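Local coordinates for protein auracyanin-A (Chloroflexus aurantiacus, PDB 2AAN) that binds a single copper ion as a blue copper electron-transfer protein and probably serves as a soluble electron acceptor for the membrane-bound alternative complex III, at residues Gln57-Leu62 / Tyr121-Pro126; Thr46-Asn51 / Asn104-Val109. All coordinates share one frame; numbering follows the deposited sequence.

Interaction 1 (Gln57-Leu62 / Tyr121-Pro126); sequences QHNWIL and YICTVP. With CU (copper (II) ion), chain B.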
loop_
_atom_site.group_PDB
_atom_site.type_symbol
_atom_site.label_atom_id
_atom_site.label_comp_id
_atom_site.label_asym_id
_atom_site.label_seq_id
_atom_site.Cartn_x
_atom_site.Cartn_y
_atom_site.Cartn_z
ATOM N N GLN A 57 -2.646 12.426 4.115
ATOM C CA GLN A 57 -3.374 11.190 3.874
ATOM C C GLN A 57 -2.383 10.218 3.279
ATOM O O GLN A 57 -1.465 10.628 2.616
ATOM C CB GLN A 57 -4.609 11.378 2.951
ATOM C CG GLN A 57 -4.413 12.352 1.844
ATOM C CD GLN A 57 -5.594 12.511 0.953
ATOM O OE1 GLN A 57 -6.596 11.809 1.075
ATOM N NE2 GLN A 57 -5.476 13.443 0.019
ATOM N N HIS A 58 -2.590 8.935 3.527
ATOM C CA HIS A 58 -1.788 7.877 2.932
ATOM C C HIS A 58 -2.666 6.658 2.676
ATOM O O HIS A 58 -3.641 6.409 3.391
ATOM C CB HIS A 58 -0.709 7.401 3.893
ATOM C CG HIS A 58 0.353 8.413 4.214
ATOM N ND1 HIS A 58 1.261 8.869 3.283
ATOM C CD2 HIS A 58 0.649 9.053 5.375
ATOM C CE1 HIS A 58 2.074 9.744 3.855
ATOM N NE2 HIS A 58 1.742 9.852 5.136
ATOM N N ASN A 59 -2.190 5.817 1.776
ATOM C CA ASN A 59 -2.709 4.459 1.681
ATOM C C ASN A 59 -1.578 3.458 1.502
ATOM O O ASN A 59 -0.400 3.832 1.456
ATOM C CB ASN A 59 -3.815 4.343 0.610
ATOM C CG ASN A 59 -3.371 4.760 -0.774
ATOM O OD1 ASN A 59 -2.204 4.724 -1.070
ATOM N ND2 ASN A 59 -4.323 5.159 -1.639
ATOM N N TRP A 60 -1.950 2.188 1.480
ATOM C CA TRP A 60 -1.007 1.057 1.291
ATOM C C TRP A 60 -1.649 0.184 0.259
ATOM O O TRP A 60 -2.683 -0.401 0.537
ATOM C CB TRP A 60 -0.814 0.276 2.584
ATOM C CG TRP A 60 0.177 -0.849 2.504
ATOM C CD1 TRP A 60 1.474 -0.799 2.864
ATOM C CD2 TRP A 60 -0.087 -2.207 2.129
ATOM N NE1 TRP A 60 2.084 -2.024 2.647
ATOM C CE2 TRP A 60 1.137 -2.915 2.225
ATOM C CE3 TRP A 60 -1.213 -2.884 1.680
ATOM C CZ2 TRP A 60 1.258 -4.258 1.882
ATOM C CZ3 TRP A 60 -1.091 -4.223 1.341
ATOM C CH2 TRP A 60 0.126 -4.903 1.471
ATOM N N ILE A 61 -1.054 0.166 -0.929
ATOM C CA ILE A 61 -1.584 -0.560 -2.064
ATOM C C ILE A 61 -0.540 -1.568 -2.550
ATOM O O ILE A 61 0.585 -1.199 -2.900
ATOM C CB ILE A 61 -1.936 0.402 -3.223
ATOM C CG1 ILE A 61 -2.795 1.591 -2.745
ATOM C CG2 ILE A 61 -2.579 -0.325 -4.397
ATOM C CD1 ILE A 61 -4.138 1.304 -2.091
ATOM N N LEU A 62 -0.938 -2.828 -2.603
ATOM C CA LEU A 62 -0.086 -3.899 -3.081
ATOM C C LEU A 62 -0.342 -4.159 -4.526
ATOM O O LEU A 62 -1.462 -4.491 -4.910
ATOM C CB LEU A 62 -0.374 -5.175 -2.312
ATOM C CG LEU A 62 0.468 -6.404 -2.603
ATOM C CD1 LEU A 62 1.940 -6.148 -2.329
ATOM C CD2 LEU A 62 0.001 -7.517 -1.732
ATOM N N TYR A 121 4.688 -2.473 -2.691
ATOM C CA TYR A 121 3.603 -1.733 -2.110
ATOM C C TYR A 121 3.956 -0.271 -2.184
ATOM O O TYR A 121 5.122 0.075 -2.112
ATOM C CB TYR A 121 3.229 -2.200 -0.690
ATOM C CG TYR A 121 4.327 -2.240 0.353
ATOM C CD1 TYR A 121 4.718 -1.084 1.020
ATOM C CD2 TYR A 121 4.930 -3.445 0.724
ATOM C CE1 TYR A 121 5.684 -1.125 2.009
ATOM C CE2 TYR A 121 5.885 -3.489 1.709
ATOM C CZ TYR A 121 6.281 -2.330 2.345
ATOM O OH TYR A 121 7.264 -2.345 3.322
ATOM N N ILE A 122 2.932 0.541 -2.459
ATOM C CA ILE A 122 3.068 1.959 -2.732
ATOM C C ILE A 122 1.921 2.715 -2.074
ATOM O O ILE A 122 0.922 2.137 -1.646
ATOM C CB ILE A 122 3.074 2.294 -4.248
ATOM C CG1 ILE A 122 1.710 1.975 -4.911
ATOM C CG2 ILE A 122 4.155 1.502 -4.950
ATOM C CD1 ILE A 122 1.572 2.411 -6.351
ATOM N N CYS A 123 2.097 4.025 -1.974
ATOM C CA CYS A 123 0.980 4.905 -1.621
ATOM C C CYS A 123 0.641 5.695 -2.867
ATOM O O CYS A 123 1.544 6.222 -3.492
ATOM C CB CYS A 123 1.394 5.843 -0.517
ATOM S SG CYS A 123 0.227 7.172 -0.148
ATOM N N THR A 124 -0.634 5.802 -3.209
ATOM C CA THR A 124 -1.052 6.553 -4.398
ATOM C C THR A 124 -1.607 7.954 -4.104
ATOM O O THR A 124 -2.160 8.597 -4.980
ATOM C CB THR A 124 -2.101 5.747 -5.185
ATOM O OG1 THR A 124 -3.253 5.564 -4.385
ATOM C CG2 THR A 124 -1.537 4.398 -5.586
ATOM N N VAL A 125 -1.423 8.458 -2.895
ATOM C CA VAL A 125 -1.796 9.837 -2.615
ATOM C C VAL A 125 -0.894 10.744 -3.504
ATOM O O VAL A 125 0.297 10.478 -3.640
ATOM C CB VAL A 125 -1.711 10.117 -1.100
ATOM C CG1 VAL A 125 -1.721 11.652 -0.777
ATOM C CG2 VAL A 125 -2.826 9.339 -0.359
ATOM N N PRO A 126 -1.485 11.759 -4.164
ATOM C CA PRO A 126 -0.744 12.573 -5.108
ATOM C C PRO A 126 0.628 12.995 -4.601
ATOM O O PRO A 126 0.735 13.591 -3.544
ATOM C CB PRO A 126 -1.666 13.801 -5.302
ATOM C CG PRO A 126 -3.018 13.203 -5.256
ATOM C CD PRO A 126 -2.911 12.146 -4.152
HETATM CU CU CU B . 1.232 8.579 1.243
#
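His58 and Cys123 meet through copper, the cupredoxin example of a metal site built where two neighbouring strands run out into loops. His58 ND1 binds the copper at 2.1 Å and Cys123 SG at 2.2 Å, with the thiolate lying at the edge of the imidazole, in its plane; His128 and Met132 complete the site. Cys123 SG stands anti to its backbone N (chi1 170°) and also accepts a nearly straight bond from Asn59 N at 3.4 Å and another from Val125 N. Two N-H groups grip the sulfur and would probably stabilise its negative charge. Asn59 is the second-shell brace: its OD1 takes Thr124 N on a lone pair at 2.9 Å, while its ND2 reaches Thr124 OG1 at 3.0 Å within the amide plane. Asn85 OD1 also bonds that ND2, and Tyr86 O that hydroxyl. Packing is tight where Trp60 NE1 sits over one face of the Tyr121 ring, 3.2 Å from Tyr121 CG, the ring planes inclined by 33°. At the opposite end the fit is looser: partly exposed Gln57 lays its CG against Val125 CG1 at 3.8 Å, its NE2 being bonded to Tyr86. From Ile61, opposite Ile122, the segments are antiparallel strands, the pair bonded in both directions. Ile61 packs on strand 94-97, Ile122 and Thr124 face helix 67-80, and Trp60 lies against Ile47 of strand 44-50.

Interaction 2 (Thr46-Asn51 / Asn104-Val109); sequences TIRFKN and NETVEV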
loop_
_atom_site.group_PDB
_atom_site.type_symbol
_atom_site.label_atom_id
_atom_site.label_comp_id
_atom_site.label_asym_id
_atom_site.label_seq_id
_atom_site.Cartn_x
_atom_site.Cartn_y
_atom_site.Cartn_z
ATOM N N THR A 46 -3.266 -9.491 7.580
ATOM C CA THR A 46 -3.946 -8.245 7.856
ATOM C C THR A 46 -2.845 -7.175 7.971
ATOM O O THR A 46 -1.972 -7.258 8.822
ATOM C CB THR A 46 -4.827 -8.302 9.140
ATOM O OG1 THR A 46 -5.855 -9.314 8.997
ATOM C CG2 THR A 46 -5.491 -6.928 9.386
ATOM N N ILE A 47 -2.864 -6.214 7.069
ATOM C CA ILE A 47 -2.031 -5.018 7.195
ATOM C C ILE A 47 -2.799 -3.983 8.004
ATOM O O ILE A 47 -3.936 -3.637 7.683
ATOM C CB ILE A 47 -1.641 -4.448 5.800
ATOM C CG1 ILE A 47 -0.784 -5.459 5.024
ATOM C CG2 ILE A 47 -0.968 -3.083 5.961
ATOM C CD1 ILE A 47 0.614 -5.552 5.469
ATOM N N ARG A 48 -2.211 -3.596 9.113
ATOM C CA ARG A 48 -2.733 -2.548 9.943
ATOM C C ARG A 48 -1.818 -1.341 9.747
ATOM O O ARG A 48 -0.706 -1.289 10.251
ATOM C CB ARG A 48 -2.765 -3.010 11.392
ATOM C CG ARG A 48 -3.393 -2.011 12.361
ATOM C CD ARG A 48 -3.523 -2.607 13.764
ATOM N NE ARG A 48 -3.905 -1.595 14.746
ATOM C CZ ARG A 48 -5.152 -1.168 14.966
ATOM N NH1 ARG A 48 -6.190 -1.667 14.284
ATOM N NH2 ARG A 48 -5.367 -0.227 15.884
ATOM N N PHE A 49 -2.298 -0.389 8.964
ATOM C CA PHE A 49 -1.526 0.752 8.550
ATOM C C PHE A 49 -1.895 1.932 9.397
ATOM O O PHE A 49 -3.037 2.348 9.430
ATOM C CB PHE A 49 -1.808 1.030 7.088
ATOM C CG PHE A 49 -1.125 2.235 6.549
ATOM C CD1 PHE A 49 0.220 2.423 6.704
ATOM C CD2 PHE A 49 -1.851 3.199 5.857
ATOM C CE1 PHE A 49 0.871 3.522 6.163
ATOM C CE2 PHE A 49 -1.213 4.316 5.336
ATOM C CZ PHE A 49 0.175 4.481 5.521
ATOM N N LYS A 50 -0.905 2.428 10.109
ATOM C CA LYS A 50 -1.085 3.521 11.021
ATOM C C LYS A 50 -0.499 4.776 10.394
ATOM O O LYS A 50 0.714 4.866 10.112
ATOM C CB LYS A 50 -0.372 3.231 12.330
ATOM C CG LYS A 50 -0.638 4.259 13.421
ATOM C CD LYS A 50 0.188 3.900 14.668
ATOM C CE LYS A 50 -0.196 4.750 15.889
ATOM N NZ LYS A 50 -0.454 6.180 15.542
ATOM N N ASN A 51 -1.362 5.750 10.161
ATOM C CA ASN A 51 -0.897 7.049 9.706
ATOM C C ASN A 51 -0.341 7.823 10.875
ATOM O O ASN A 51 -1.081 8.280 11.733
ATOM C CB ASN A 51 -2.035 7.840 9.032
ATOM C CG ASN A 51 -1.528 9.040 8.298
ATOM O OD1 ASN A 51 -0.345 9.385 8.417
ATOM N ND2 ASN A 51 -2.382 9.667 7.506
ATOM N N ASN A 104 -3.654 10.838 11.469
ATOM C CA ASN A 104 -3.685 10.056 12.704
ATOM C C ASN A 104 -4.603 8.830 12.682
ATOM O O ASN A 104 -4.873 8.261 13.708
ATOM C CB ASN A 104 -3.996 10.953 13.898
ATOM C CG ASN A 104 -2.946 12.028 14.106
ATOM O OD1 ASN A 104 -3.263 13.203 14.241
ATOM N ND2 ASN A 104 -1.688 11.626 14.124
ATOM N N GLU A 105 -5.025 8.385 11.507
ATOM C CA GLU A 105 -5.965 7.283 11.393
ATOM C C GLU A 105 -5.256 5.952 11.188
ATOM O O GLU A 105 -4.235 5.882 10.525
ATOM C CB GLU A 105 -6.921 7.552 10.230
ATOM C CG GLU A 105 -8.024 6.522 10.058
ATOM C CD GLU A 105 -9.061 6.869 8.955
ATOM O OE1 GLU A 105 -8.897 7.875 8.192
ATOM O OE2 GLU A 105 -10.059 6.104 8.874
ATOM N N THR A 106 -5.823 4.891 11.743
ATOM C CA THR A 106 -5.365 3.531 11.449
ATOM C C THR A 106 -6.401 2.816 10.634
ATOM O O THR A 106 -7.561 2.805 10.984
ATOM C CB THR A 106 -5.064 2.720 12.731
ATOM O OG1 THR A 106 -3.960 3.317 13.418
ATOM C CG2 THR A 106 -4.684 1.274 12.412
ATOM N N VAL A 107 -5.957 2.166 9.569
ATOM C CA VAL A 107 -6.821 1.429 8.688
ATOM C C VAL A 107 -6.274 0.017 8.531
ATOM O O VAL A 107 -5.127 -0.268 8.862
ATOM C CB VAL A 107 -6.959 2.109 7.331
ATOM C CG1 VAL A 107 -7.474 3.542 7.507
ATOM C CG2 VAL A 107 -5.647 2.120 6.565
ATOM N N GLU A 108 -7.108 -0.882 8.038
ATOM C CA GLU A 108 -6.688 -2.275 7.858
ATOM C C GLU A 108 -7.122 -2.792 6.536
ATOM O O GLU A 108 -8.189 -2.461 6.039
ATOM C CB GLU A 108 -7.298 -3.212 8.918
ATOM C CG GLU A 108 -6.885 -2.894 10.352
ATOM C CD GLU A 108 -7.308 -3.985 11.353
ATOM O OE1 GLU A 108 -6.468 -4.332 12.225
ATOM O OE2 GLU A 108 -8.470 -4.476 11.266
ATOM N N VAL A 109 -6.303 -3.661 5.989
ATOM C CA VAL A 109 -6.721 -4.518 4.876
ATOM C C VAL A 109 -6.273 -5.950 5.115
ATOM O O VAL A 109 -5.119 -6.180 5.415
ATOM C CB VAL A 109 -6.172 -4.020 3.515
ATOM C CG1 VAL A 109 -4.737 -3.605 3.627
ATOM C CG2 VAL A 109 -6.326 -5.120 2.456
HETATM O O HOH W 1 -2.864 1.946 16.074
#
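The guanidinium of Arg48 has the methyl CG2 of Thr106 centred over one face, 3.6 Å above its plane, and the carboxylate of Glu108 at its edge. That carboxylate is turned almost perpendicular to the guanidinium, at 89°, and a salt bridge joins Arg48 NH1 to Glu108 OE1 at 3.4 Å, its hydrogen bond weak. On the reverse side of this antiparallel pair, a part of the cupredoxin beta sandwich, the Phe49 ring receives Val107 CG2 at its edge, 4.0 Å from Phe49 CD2. The alternation of a strand pair thus separates two environments: Arg48, Lys50, Thr106 and Glu108 form a polar outer face, whereas Ile47, Phe49, Val107 and Val109 turn inward, with Phe49 reaching His58 beside the copper site.

Arg48 runs extended from CG to NE, CG anti to the backbone N (chi1 -176°), and this carries its chain across Thr106 at about a right angle; Arg48 CG comes within 3.5 Å of Thr106 CG2. A glycine in place of Thr106 would probably uncover that face of the guanidinium, freeing the group to turn, and leave the water that bridges Thr106 to Arg48 without its hydroxyl partner. Backbone bonds in both directions join Ile47 with Val109 and Phe49 with Val107, and strand 44-50 is bonded along its other edge to strand 19-24. Past the last bridge Asn51 N still donates to Glu105 O at 2.9 Å, while the Asn51 amide turns to Gln56 O and Ser53 N in the loop leading to His58. On the polar face the water lies 3.2 Å from Thr106 OG1 and accepts a weak bond from Arg48 NH2 at 3.3 Å.

Followed from the N terminus, the chain lays down 46-51, turns through a short loop into 57-62, passes helix 67-80 and strand 94-97, and returns as 104-109 to close interaction 2 over a gap of 52 residues. A further turn brings 121-126 back to 57-62, closing interaction 1 over 58 residues. The two closures therefore cross rather than nest, each joining strands of a different sheet. Between them, the loop 57-60 of interaction 1 packs on the segment 46-51 of interaction 2: Asn59 C lies 3.9 Å from Phe49 CE2, and His58 CD2 lies 3.2 Å from Asn51 OD1. The copper-bearing loop and the three-stranded sheet are thereby tied together.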